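Local coordinates for protein tyrosine--tRNA ligase, mitochondrial (Coccidioides posadasii, PDB 5IJX) that probably attaches L-tyrosine to mitochondrial tRNA(Tyr) at the expense of ATP, through the class I catalytic core that makes up this piece, at residues Ile61-Val66 against Pro273-Pro278; Met182-Thr187 against Gln221-Trp226; Leu189-Met194 against Ala213-Pro218; Tyr227-Lys232 against Ser263-Lys268. All blocks are in the same frame, centred on the assembly; numbering follows the deposited sequence.

Contact 1 (Ile61-Val66 against Pro273-Pro278); sequences ITRKRV and PDLANP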
# COMPACT_ATOMS: atom_id res chain seq x y z
N ILE A 61 4.60 30.85 -10.49
CA ILE A 61 6.04 31.06 -10.40
C ILE A 61 6.35 32.54 -10.23
O ILE A 61 7.23 32.93 -9.46
CB ILE A 61 6.74 30.47 -11.63
CG1 ILE A 61 6.43 28.97 -11.75
CG2 ILE A 61 8.25 30.70 -11.55
CD1 ILE A 61 7.00 28.31 -12.99
N THR A 62 5.61 33.40 -10.95
CA THR A 62 5.87 34.83 -10.86
C THR A 62 5.55 35.37 -9.47
O THR A 62 6.29 36.21 -8.94
CB THR A 62 5.04 35.57 -11.92
OG1 THR A 62 5.43 35.12 -13.22
CG2 THR A 62 5.26 37.07 -11.83
N ARG A 63 4.47 34.89 -8.85
CA ARG A 63 4.01 35.41 -7.58
C ARG A 63 4.61 34.70 -6.37
O ARG A 63 4.46 35.19 -5.24
CB ARG A 63 2.48 35.30 -7.48
CG ARG A 63 1.70 36.36 -8.23
CD ARG A 63 0.44 36.71 -7.46
NE ARG A 63 -0.58 37.34 -8.30
CZ ARG A 63 -1.89 37.29 -8.04
NH1 ARG A 63 -2.34 36.64 -6.98
NH2 ARG A 63 -2.74 37.89 -8.86
N LYS A 64 5.28 33.56 -6.55
CA LYS A 64 5.62 32.71 -5.42
C LYS A 64 6.94 32.00 -5.67
O LYS A 64 7.14 31.43 -6.75
CB LYS A 64 4.50 31.69 -5.16
CG LYS A 64 4.61 30.95 -3.85
CD LYS A 64 3.37 30.10 -3.64
CE LYS A 64 3.35 29.47 -2.26
NZ LYS A 64 2.06 28.77 -1.99
N ARG A 65 7.82 32.03 -4.67
CA ARG A 65 9.12 31.35 -4.75
C ARG A 65 8.90 29.87 -4.46
O ARG A 65 9.16 29.36 -3.36
CB ARG A 65 10.11 31.98 -3.77
CG ARG A 65 11.56 31.56 -3.99
CD ARG A 65 12.45 32.07 -2.86
NE ARG A 65 12.54 33.53 -2.82
CZ ARG A 65 13.53 34.24 -3.37
NH1 ARG A 65 14.52 33.65 -4.01
NH2 ARG A 65 13.51 35.57 -3.28
N VAL A 66 8.40 29.15 -5.47
CA VAL A 66 8.00 27.76 -5.32
C VAL A 66 9.18 26.83 -5.57
O VAL A 66 10.29 27.29 -5.88
CB VAL A 66 6.83 27.41 -6.26
CG1 VAL A 66 5.60 28.24 -5.91
CG2 VAL A 66 7.22 27.61 -7.72
N PRO A 273 -6.81 29.73 -5.47
CA PRO A 273 -6.44 28.31 -5.60
C PRO A 273 -5.25 28.09 -6.51
O PRO A 273 -4.46 27.17 -6.26
CB PRO A 273 -7.71 27.67 -6.18
CG PRO A 273 -8.81 28.64 -5.92
CD PRO A 273 -8.18 29.99 -5.96
N ASP A 274 -5.09 28.90 -7.55
CA ASP A 274 -3.96 28.73 -8.46
C ASP A 274 -2.62 28.83 -7.75
O ASP A 274 -1.62 28.31 -8.26
CB ASP A 274 -4.03 29.78 -9.58
CG ASP A 274 -5.21 29.56 -10.51
OD1 ASP A 274 -6.08 28.73 -10.17
OD2 ASP A 274 -5.27 30.22 -11.57
N LEU A 275 -2.57 29.48 -6.59
CA LEU A 275 -1.34 29.60 -5.82
C LEU A 275 -1.12 28.44 -4.86
O LEU A 275 -0.04 28.34 -4.27
CB LEU A 275 -1.34 30.91 -5.04
CG LEU A 275 -1.39 32.19 -5.88
CD1 LEU A 275 -1.47 33.42 -4.98
CD2 LEU A 275 -0.19 32.29 -6.80
N ALA A 276 -2.11 27.57 -4.68
CA ALA A 276 -2.01 26.44 -3.77
C ALA A 276 -1.95 25.09 -4.48
O ALA A 276 -1.75 24.07 -3.81
CB ALA A 276 -3.20 26.43 -2.80
N ASN A 277 -2.12 25.05 -5.80
CA ASN A 277 -2.28 23.80 -6.52
C ASN A 277 -0.96 23.29 -7.06
O ASN A 277 0.01 24.04 -7.20
CB ASN A 277 -3.26 23.99 -7.68
CG ASN A 277 -4.71 23.94 -7.24
OD1 ASN A 277 -5.00 23.85 -6.05
ND2 ASN A 277 -5.62 24.00 -8.20
N PRO A 278 -0.89 22.00 -7.38
CA PRO A 278 0.30 21.44 -8.02
C PRO A 278 0.26 21.59 -9.53
O PRO A 278 -0.80 21.63 -10.16
CB PRO A 278 0.25 19.97 -7.61
CG PRO A 278 -1.22 19.68 -7.54
CD PRO A 278 -1.86 20.94 -7.02

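Contact 2 (Met182-Thr187 against Gln221-Trp226); sequences MEVLGT and QGWDFW. With TYR (tyrosine), chain B.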
# COMPACT_ATOMS: atom_id res chain seq x y z
N MSE A 182 -3.27 4.60 2.31
CA MSE A 182 -4.62 4.15 1.96
C MSE A 182 -5.68 5.13 2.44
O MSE A 182 -6.58 5.50 1.69
CB MSE A 182 -4.89 2.77 2.54
CG MSE A 182 -4.14 1.63 1.85
SE MSE A 182 -4.59 1.47 -0.04
CE MSE A 182 -3.16 2.56 -0.79
N GLU A 183 -5.57 5.56 3.70
CA GLU A 183 -6.57 6.46 4.27
C GLU A 183 -6.54 7.82 3.58
O GLU A 183 -7.56 8.30 3.08
CB GLU A 183 -6.33 6.62 5.77
CG GLU A 183 -6.58 5.36 6.59
CD GLU A 183 -6.19 5.52 8.04
OE1 GLU A 183 -5.29 6.34 8.33
OE2 GLU A 183 -6.77 4.82 8.90
N VAL A 184 -5.36 8.44 3.52
CA VAL A 184 -5.25 9.80 2.99
C VAL A 184 -5.48 9.82 1.48
O VAL A 184 -6.22 10.66 0.97
CB VAL A 184 -3.88 10.40 3.36
CG1 VAL A 184 -3.67 11.74 2.68
CG2 VAL A 184 -3.75 10.53 4.88
N LEU A 185 -4.83 8.91 0.76
CA LEU A 185 -4.86 8.92 -0.70
C LEU A 185 -5.69 7.79 -1.31
O LEU A 185 -6.41 8.02 -2.28
CB LEU A 185 -3.43 8.84 -1.26
CG LEU A 185 -3.30 8.83 -2.78
CD1 LEU A 185 -3.94 10.07 -3.40
CD2 LEU A 185 -1.85 8.74 -3.18
N GLY A 186 -5.59 6.58 -0.76
CA GLY A 186 -6.31 5.45 -1.35
C GLY A 186 -7.80 5.69 -1.44
O GLY A 186 -8.44 5.29 -2.42
N THR A 187 -8.38 6.35 -0.44
CA THR A 187 -9.82 6.59 -0.43
C THR A 187 -10.24 7.62 -1.47
O THR A 187 -11.42 7.66 -1.84
CB THR A 187 -10.27 7.05 0.96
OG1 THR A 187 -9.56 8.23 1.33
CG2 THR A 187 -10.01 5.96 1.98
N GLN A 221 4.65 7.21 -6.84
CA GLN A 221 5.21 8.44 -7.37
C GLN A 221 4.36 9.65 -6.99
O GLN A 221 4.90 10.71 -6.62
CB GLN A 221 5.36 8.33 -8.89
CG GLN A 221 5.81 9.61 -9.56
CD GLN A 221 6.36 9.38 -10.95
OE1 GLN A 221 6.63 8.24 -11.34
NE2 GLN A 221 6.54 10.46 -11.70
N GLY A 222 3.04 9.51 -7.07
CA GLY A 222 2.17 10.58 -6.60
C GLY A 222 2.38 10.91 -5.14
O GLY A 222 2.24 12.06 -4.73
N TRP A 223 2.72 9.90 -4.33
CA TRP A 223 2.96 10.13 -2.92
C TRP A 223 4.31 10.79 -2.68
O TRP A 223 4.45 11.56 -1.72
CB TRP A 223 2.88 8.81 -2.14
CG TRP A 223 2.85 9.01 -0.66
CD1 TRP A 223 3.90 8.96 0.21
CD2 TRP A 223 1.69 9.31 0.14
NE1 TRP A 223 3.48 9.20 1.49
CE2 TRP A 223 2.13 9.42 1.48
CE3 TRP A 223 0.33 9.49 -0.15
CZ2 TRP A 223 1.25 9.71 2.52
CZ3 TRP A 223 -0.53 9.77 0.89
CH2 TRP A 223 -0.07 9.88 2.21
N ASP A 224 5.30 10.50 -3.52
CA ASP A 224 6.51 11.32 -3.51
C ASP A 224 6.15 12.78 -3.78
O ASP A 224 6.59 13.69 -3.05
CB ASP A 224 7.50 10.82 -4.57
CG ASP A 224 8.08 9.46 -4.24
OD1 ASP A 224 7.90 9.00 -3.09
OD2 ASP A 224 8.72 8.87 -5.12
N PHE A 225 5.33 13.02 -4.80
CA PHE A 225 4.90 14.38 -5.11
C PHE A 225 4.19 15.02 -3.93
O PHE A 225 4.39 16.21 -3.65
CB PHE A 225 3.99 14.37 -6.34
CG PHE A 225 3.83 15.72 -7.00
CD1 PHE A 225 4.42 16.86 -6.46
CD2 PHE A 225 3.09 15.84 -8.16
CE1 PHE A 225 4.27 18.09 -7.08
CE2 PHE A 225 2.94 17.07 -8.78
CZ PHE A 225 3.53 18.19 -8.24
N TRP A 226 3.33 14.28 -3.24
CA TRP A 226 2.61 14.83 -2.09
C TRP A 226 3.57 15.14 -0.95
O TRP A 226 3.50 16.21 -0.33
CB TRP A 226 1.53 13.83 -1.66
CG TRP A 226 0.89 14.08 -0.33
CD1 TRP A 226 0.90 13.25 0.75
CD2 TRP A 226 0.12 15.23 0.05
NE1 TRP A 226 0.20 13.81 1.78
CE2 TRP A 226 -0.29 15.02 1.39
CE3 TRP A 226 -0.25 16.41 -0.59
CZ2 TRP A 226 -1.06 15.95 2.08
CZ3 TRP A 226 -1.01 17.33 0.10
CH2 TRP A 226 -1.41 17.10 1.42
N TYR B . 9.29 7.71 -13.29
CA TYR B . 10.65 8.22 -13.41
C TYR B . 11.43 7.43 -14.47
O TYR B . 12.39 7.94 -15.06
CB TYR B . 11.37 8.13 -12.06
CG TYR B . 10.66 8.82 -10.91
CD1 TYR B . 9.96 10.01 -11.11
CD2 TYR B . 10.68 8.28 -9.63
CE1 TYR B . 9.31 10.64 -10.06
CE2 TYR B . 10.03 8.91 -8.58
CZ TYR B . 9.35 10.08 -8.80
OH TYR B . 8.70 10.70 -7.75
OXT TYR B . 11.12 6.28 -14.75

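Contact 3 (Leu189-Met194 against Ala213-Pro218); sequences LRLGPM and AEFCYP. With TYR (tyrosine), chain B.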
# COMPACT_ATOMS: atom_id res chain seq x y z
N LEU A 189 -8.47 8.08 -4.63
CA LEU A 189 -8.27 7.51 -5.95
C LEU A 189 -9.43 6.58 -6.30
O LEU A 189 -9.94 5.84 -5.46
CB LEU A 189 -6.95 6.74 -5.99
CG LEU A 189 -5.72 7.57 -5.65
CD1 LEU A 189 -4.49 6.68 -5.56
CD2 LEU A 189 -5.51 8.66 -6.69
N ARG A 190 -9.84 6.63 -7.57
CA ARG A 190 -10.89 5.77 -8.09
C ARG A 190 -10.28 4.73 -9.02
O ARG A 190 -9.38 5.05 -9.80
CB ARG A 190 -11.96 6.57 -8.82
CG ARG A 190 -12.53 7.74 -8.02
CD ARG A 190 -13.16 7.28 -6.71
NE ARG A 190 -14.28 6.37 -6.93
CZ ARG A 190 -15.01 5.83 -5.96
NH1 ARG A 190 -14.74 6.10 -4.69
NH2 ARG A 190 -16.01 5.01 -6.25
N LEU A 191 -10.78 3.50 -8.94
CA LEU A 191 -10.17 2.40 -9.67
C LEU A 191 -10.35 2.56 -11.18
O LEU A 191 -9.38 2.44 -11.94
CB LEU A 191 -10.76 1.07 -9.19
CG LEU A 191 -10.25 -0.19 -9.89
CD1 LEU A 191 -8.77 -0.41 -9.60
CD2 LEU A 191 -11.07 -1.40 -9.47
N GLY A 192 -11.57 2.82 -11.63
CA GLY A 192 -11.88 2.91 -13.04
C GLY A 192 -10.89 3.76 -13.81
O GLY A 192 -10.24 3.30 -14.75
N PRO A 193 -10.77 5.03 -13.42
CA PRO A 193 -9.80 5.91 -14.09
C PRO A 193 -8.42 5.31 -14.23
O PRO A 193 -7.80 5.40 -15.30
CB PRO A 193 -9.80 7.16 -13.20
CG PRO A 193 -11.17 7.18 -12.59
CD PRO A 193 -11.56 5.74 -12.40
N MSE A 194 -7.90 4.69 -13.17
CA MSE A 194 -6.57 4.09 -13.22
C MSE A 194 -6.53 2.92 -14.20
O MSE A 194 -5.57 2.78 -14.97
CB MSE A 194 -6.15 3.61 -11.83
CG MSE A 194 -5.81 4.75 -10.90
SE MSE A 194 -4.90 4.09 -9.32
CE MSE A 194 -3.14 3.74 -10.08
N ALA A 213 2.18 -4.53 -7.49
CA ALA A 213 3.26 -3.57 -7.29
C ALA A 213 3.40 -2.65 -8.50
O ALA A 213 3.47 -1.43 -8.36
CB ALA A 213 4.57 -4.31 -7.01
N GLU A 214 3.43 -3.23 -9.70
CA GLU A 214 3.50 -2.42 -10.91
C GLU A 214 2.30 -1.48 -11.02
O GLU A 214 2.45 -0.30 -11.36
CB GLU A 214 3.59 -3.31 -12.15
CG GLU A 214 4.89 -4.09 -12.27
CD GLU A 214 4.89 -5.03 -13.46
OE1 GLU A 214 4.01 -5.91 -13.53
OE2 GLU A 214 5.76 -4.87 -14.34
N PHE A 215 1.11 -2.00 -10.74
CA PHE A 215 -0.10 -1.20 -10.85
C PHE A 215 -0.08 -0.01 -9.89
O PHE A 215 -0.65 1.04 -10.20
CB PHE A 215 -1.33 -2.08 -10.60
CG PHE A 215 -2.64 -1.35 -10.67
CD1 PHE A 215 -3.13 -0.89 -11.88
CD2 PHE A 215 -3.39 -1.13 -9.53
CE1 PHE A 215 -4.34 -0.23 -11.95
CE2 PHE A 215 -4.59 -0.47 -9.59
CZ PHE A 215 -5.07 -0.01 -10.80
N CYS A 216 0.56 -0.17 -8.74
CA CYS A 216 0.60 0.88 -7.72
C CYS A 216 1.79 1.82 -7.87
O CYS A 216 1.96 2.72 -7.04
CB CYS A 216 0.64 0.23 -6.33
SG CYS A 216 -0.86 -0.69 -5.91
N TYR A 217 2.61 1.64 -8.91
CA TYR A 217 3.74 2.55 -9.11
C TYR A 217 3.31 4.01 -9.18
O TYR A 217 3.86 4.83 -8.43
CB TYR A 217 4.50 2.13 -10.37
CG TYR A 217 5.76 2.94 -10.61
CD1 TYR A 217 7.00 2.46 -10.20
CD2 TYR A 217 5.71 4.18 -11.23
CE1 TYR A 217 8.15 3.19 -10.41
CE2 TYR A 217 6.85 4.92 -11.44
CZ TYR A 217 8.07 4.43 -11.03
OH TYR A 217 9.21 5.17 -11.25
N PRO A 218 2.36 4.40 -10.04
CA PRO A 218 1.98 5.82 -10.08
C PRO A 218 1.44 6.33 -8.76
O PRO A 218 1.50 7.54 -8.50
CB PRO A 218 0.91 5.87 -11.18
CG PRO A 218 0.37 4.48 -11.24
CD PRO A 218 1.52 3.57 -10.92
N TYR B . 9.29 7.71 -13.29
CA TYR B . 10.65 8.22 -13.41
C TYR B . 11.43 7.43 -14.47
O TYR B . 12.39 7.94 -15.06
CB TYR B . 11.37 8.13 -12.06
CG TYR B . 10.66 8.82 -10.91
CD1 TYR B . 9.96 10.01 -11.11
CD2 TYR B . 10.68 8.28 -9.63
CE1 TYR B . 9.31 10.64 -10.06
CE2 TYR B . 10.03 8.91 -8.58
CZ TYR B . 9.35 10.08 -8.80
OH TYR B . 8.70 10.70 -7.75
OXT TYR B . 11.12 6.28 -14.75

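Contact 4 (Tyr227-Lys232 against Ser263-Lys268); sequences YLFQRK and SEWAPK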
# COMPACT_ATOMS: atom_id res chain seq x y z
N TYR A 227 4.49 14.21 -0.67
CA TYR A 227 5.48 14.42 0.37
C TYR A 227 6.26 15.70 0.13
O TYR A 227 6.42 16.53 1.04
CB TYR A 227 6.42 13.21 0.42
CG TYR A 227 7.54 13.32 1.44
CD1 TYR A 227 7.41 12.76 2.70
CD2 TYR A 227 8.73 13.96 1.12
CE1 TYR A 227 8.43 12.86 3.63
CE2 TYR A 227 9.76 14.06 2.04
CZ TYR A 227 9.60 13.50 3.29
OH TYR A 227 10.63 13.60 4.21
N LEU A 228 6.76 15.89 -1.09
CA LEU A 228 7.47 17.13 -1.41
C LEU A 228 6.54 18.33 -1.47
O LEU A 228 6.99 19.46 -1.26
CB LEU A 228 8.22 16.97 -2.74
CG LEU A 228 9.27 15.86 -2.74
CD1 LEU A 228 9.84 15.67 -4.14
CD2 LEU A 228 10.38 16.19 -1.75
N PHE A 229 5.26 18.10 -1.75
CA PHE A 229 4.28 19.18 -1.80
C PHE A 229 4.11 19.80 -0.42
O PHE A 229 4.08 21.03 -0.29
CB PHE A 229 2.95 18.66 -2.33
CG PHE A 229 1.88 19.71 -2.46
CD1 PHE A 229 1.78 20.47 -3.61
CD2 PHE A 229 0.96 19.91 -1.44
CE1 PHE A 229 0.79 21.43 -3.74
CE2 PHE A 229 -0.03 20.87 -1.56
CZ PHE A 229 -0.12 21.63 -2.71
N GLN A 230 4.01 18.97 0.62
CA GLN A 230 3.95 19.51 1.97
C GLN A 230 5.20 20.31 2.32
O GLN A 230 5.17 21.08 3.29
CB GLN A 230 3.77 18.37 2.97
CG GLN A 230 2.52 17.55 2.73
CD GLN A 230 2.41 16.37 3.67
OE1 GLN A 230 2.11 15.26 3.25
NE2 GLN A 230 2.67 16.61 4.95
N ARG A 231 6.28 20.17 1.55
CA ARG A 231 7.55 20.82 1.84
C ARG A 231 7.91 21.85 0.77
O ARG A 231 9.07 21.97 0.36
CB ARG A 231 8.65 19.78 2.00
CG ARG A 231 8.40 18.86 3.19
CD ARG A 231 9.28 17.63 3.19
NE ARG A 231 9.09 16.85 4.41
CZ ARG A 231 8.03 16.09 4.67
NH1 ARG A 231 7.04 16.00 3.79
NH2 ARG A 231 7.95 15.43 5.81
N LYS A 232 6.91 22.58 0.29
CA LYS A 232 7.06 23.78 -0.54
C LYS A 232 7.39 23.49 -2.00
O LYS A 232 7.70 24.44 -2.74
CB LYS A 232 8.12 24.72 0.03
CG LYS A 232 7.96 25.03 1.52
CD LYS A 232 6.63 25.72 1.81
CE LYS A 232 6.48 26.02 3.30
NZ LYS A 232 5.30 26.88 3.58
N SER A 263 -7.29 21.16 5.57
CA SER A 263 -5.88 20.80 5.61
C SER A 263 -4.99 22.03 5.65
O SER A 263 -5.32 23.09 5.10
CB SER A 263 -5.52 19.95 4.39
OG SER A 263 -4.12 19.75 4.30
N GLU A 264 -3.83 21.87 6.29
CA GLU A 264 -2.84 22.94 6.35
C GLU A 264 -2.42 23.42 4.96
O GLU A 264 -1.83 24.50 4.85
CB GLU A 264 -1.63 22.45 7.14
CG GLU A 264 -0.49 23.45 7.25
CD GLU A 264 0.66 22.91 8.08
OE1 GLU A 264 0.50 21.82 8.68
OE2 GLU A 264 1.72 23.56 8.12
N TRP A 265 -2.70 22.64 3.92
CA TRP A 265 -2.28 22.97 2.56
C TRP A 265 -3.46 23.18 1.61
O TRP A 265 -3.24 23.33 0.40
CB TRP A 265 -1.37 21.87 2.02
CG TRP A 265 -0.12 21.72 2.83
CD1 TRP A 265 1.02 22.48 2.73
CD2 TRP A 265 0.12 20.77 3.87
NE1 TRP A 265 1.95 22.05 3.65
CE2 TRP A 265 1.42 21.00 4.36
CE3 TRP A 265 -0.64 19.74 4.44
CZ2 TRP A 265 1.98 20.25 5.39
CZ3 TRP A 265 -0.09 18.99 5.46
CH2 TRP A 265 1.21 19.25 5.92
N ALA A 266 -4.69 23.20 2.11
CA ALA A 266 -5.84 23.42 1.24
C ALA A 266 -6.13 24.91 1.11
O ALA A 266 -6.01 25.65 2.09
CB ALA A 266 -7.06 22.70 1.79
N PRO A 267 -6.52 25.38 -0.08
CA PRO A 267 -6.77 26.82 -0.24
C PRO A 267 -8.10 27.25 0.35
O PRO A 267 -9.12 27.25 -0.35
CB PRO A 267 -6.74 26.99 -1.76
CG PRO A 267 -7.24 25.69 -2.29
CD PRO A 267 -6.74 24.64 -1.33
N LYS A 268 -8.10 27.62 1.62
CA LYS A 268 -9.31 28.12 2.27
C LYS A 268 -9.59 29.55 1.81
O LYS A 268 -8.70 30.41 1.87
CB LYS A 268 -9.16 28.06 3.79

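Contact 1 (Ile61-Val66 against Pro273-Pro278)
Lys64 and Leu275 meet through a single polar bond, with Arg63 flanking the same leucine. The lysine side chain is extended throughout, with CG anti to its backbone N (chi1 -168°), and this carries NZ across to the main-chain O of Leu275, 3.1 Å from NZ. The approach is fairly straight at the oxygen, with a C=O...NZ angle of 158°, but the nitrogen is tilted 22° from the carbonyl plane. NZ has a second partner in Gln234 OE1, so two oxygens anchor the ammonium group. The leucine side chain runs at about a right angle to that of Arg63: its CD2 faces Arg63 CB at 4.1 Å, while CD1 lies 3.9 Å from Arg63 NH1, obliquely to the guanidinium. Lys64 is where the chain leaves helix 54-63 on its way to strand 67-72, and Pro273-Pro278 is the approach to strand 279-283, so the contact joins two entries into the parallel part of the Rossmann-type sheet of a class I synthetase. It lies at the surface, and none of its three touching residues is buried. A salt bridge from Asp274 OD2 to Lys59 NZ adds a second tie between the same helix and loop.

Contact 2 (Met182-Thr187 against Gln221-Trp226)
Leu185 and Val184 press on the outer edge of the Trp223 indole where helix 178-186 crosses helix 217-229 almost perpendicularly, at 99° with the short axes 11.7 Å apart. This is a helix-helix crossing in the class I catalytic core, and its first shell is apolar. Leu185 CB lies 3.7 Å from Trp223 CZ3, and its CD2 reaches the ring in plane, 3.8 Å from Trp223 CE3. Val184 comes in at about a right angle, its CB 4.0 Å from Trp223 CH2. Both residues therefore meet the benzo rim of the indole and not a face. A chi1 of -169° sets the indole of Trp223 opposite the main-chain N and swings it out toward helix 178-186.

Further out, one face of this indole is met by Trp226, whose CD1 stands 3.6 Å above the Trp223 plane, and the Trp173 ring meets it at about 45°. Met182 of helix 178-186, a selenomethionine whose CB points away from helix 217-229, packs on Cys216 of the second subunit, which places the crossing beside the dimer interface.

Another flank of helix 217-229 serves the tyrosine pocket. Gln221 NE2 is bonded to both Gln236 OE1 and Gln242 OE1, which fixes the amide so that OE1 is turned to the ligand amino group, a weak bond. Asp224 is positioned by Trp172 and Trp173, each giving its NE1 to OD1, and by Asn169 ND2 at OD2. That same Asp224 OD2 accepts the hydroxyl of the bound tyrosine, 3.2 Å from the ligand OH.

Contact 3 (Leu189-Met194 against Ala213-Pro218)
The closest CA atoms of the two segments, those of Met194 and Phe215, are 8.7 Å apart, so the contact between Leu189-Met194 and Ala213-Pro218 is made mainly by side chains. The trans chi1 of Phe215 (179°) extends its ring away from its own amide and across the gap, and Met194, modelled as selenomethionine, folds around that ring. Its CB touches the far corner of the ring, 3.9 Å from Phe215 CZ. The chain then bends at chi3 (76°), which brings CE over one face, offset toward the rim, and on to Pro218, where CE is 3.8 Å from CG of the proline. Met194 CE also reaches the main-chain O of Phe215, at 3.7 Å. The selenium sits 5.1 Å from the Phe215 ring centroid and 41° off the normal, an oblique Met-aromatic contact. Leu191 meets the same corner as Met194 CB: crossing the ring's direction at about a right angle, its CD1 is 3.9 Å from Phe215 CZ.

Between Phe215 and Pro218, Tyr217 points away from this apolar cluster and into the tyrosine pocket. Its OH accepts the ligand amino group at 3.3 Å from the ligand N, which lies near the plane of the Tyr217 ring at its edge; Asp73 OD2 is a second partner of the hydroxyl.

Helix 191-195 is thus packed against the junction of helices 212-215 and 217-229, with Phe248 of helix 243-259 touching both Met194 and Pro218. Leu191 also meets Phe215 of the second subunit, and Met194 meets Ile212 of that subunit, so the cluster continues into the dimer interface.

Contact 4 (Tyr227-Lys232 against Ser263-Lys268)
Gln230 and Trp265 meet through carbon and ring, and the shortest sound side-chain polar bond lies next to them: Arg231 NH1 donates to Tyr227 O at 2.9 Å. The bond is bent, 143° at the hydrogen, although the oxygen lies near the guanidinium plane. The same guanidinium is spread over a face of the Tyr227 ring, with NH1 3.3 Å above the ring plane near its centre, and Tyr227 also stacks with Trp172.

Across the contact, Trp265 is clasped from two sides. Gln230 CG forms a CH-pi contact with the six-membered ring, 3.8 Å from the centroid and only 9° off the normal. Beyond CG the glutamine chain is extended and crosses the indole at about a right angle, its amide plane inclined to the ring. The opposite indole face is met by Glu264 CB, offset toward the rim. Phe229 uses its edge instead, its CE2 4.0 Å from Trp265 CB.

The tryptophan is held at its backbone by an ST turn: Trp265 N donates to Ser263 OG at 3.2 Å, nearly straight at 171°. A type I turn from Ser263 to Ala266 shapes the same loop, while Leu257 of helix 243-259 touches the Trp265 side chain.

On the other segment, the end of helix 217-229 is a Schellman motif, with Lys232 at positive phi as the C-prime residue and its N bonded to Phe229 O. The contact thus lies at the C-terminal end of the helix, just before strand 233-239, where a Rossmann-type crossover turns from helix to strand.

From the N terminus, the chain leaves helix 54-63 at contact 1, which closes the widest loop, returning only at the approach to strand 279-283; the other three contacts nest inside it. Contact 2 opens next, and contact 3 is nested within it, both drawing on helix 217-229, the bound tyrosine and the second subunit. Contact 4 follows both in series, taking the end of that helix to the loop after helix 243-259. None of the loops cross. Helix 217-229 thus links contacts 2, 3 and 4, while direct packing joins contact 1 to contact 2 (Pro278 on Phe225) and to contact 4 (Ala276 on Pro267), and contact 2 to contact 4 (Trp226 on Trp265).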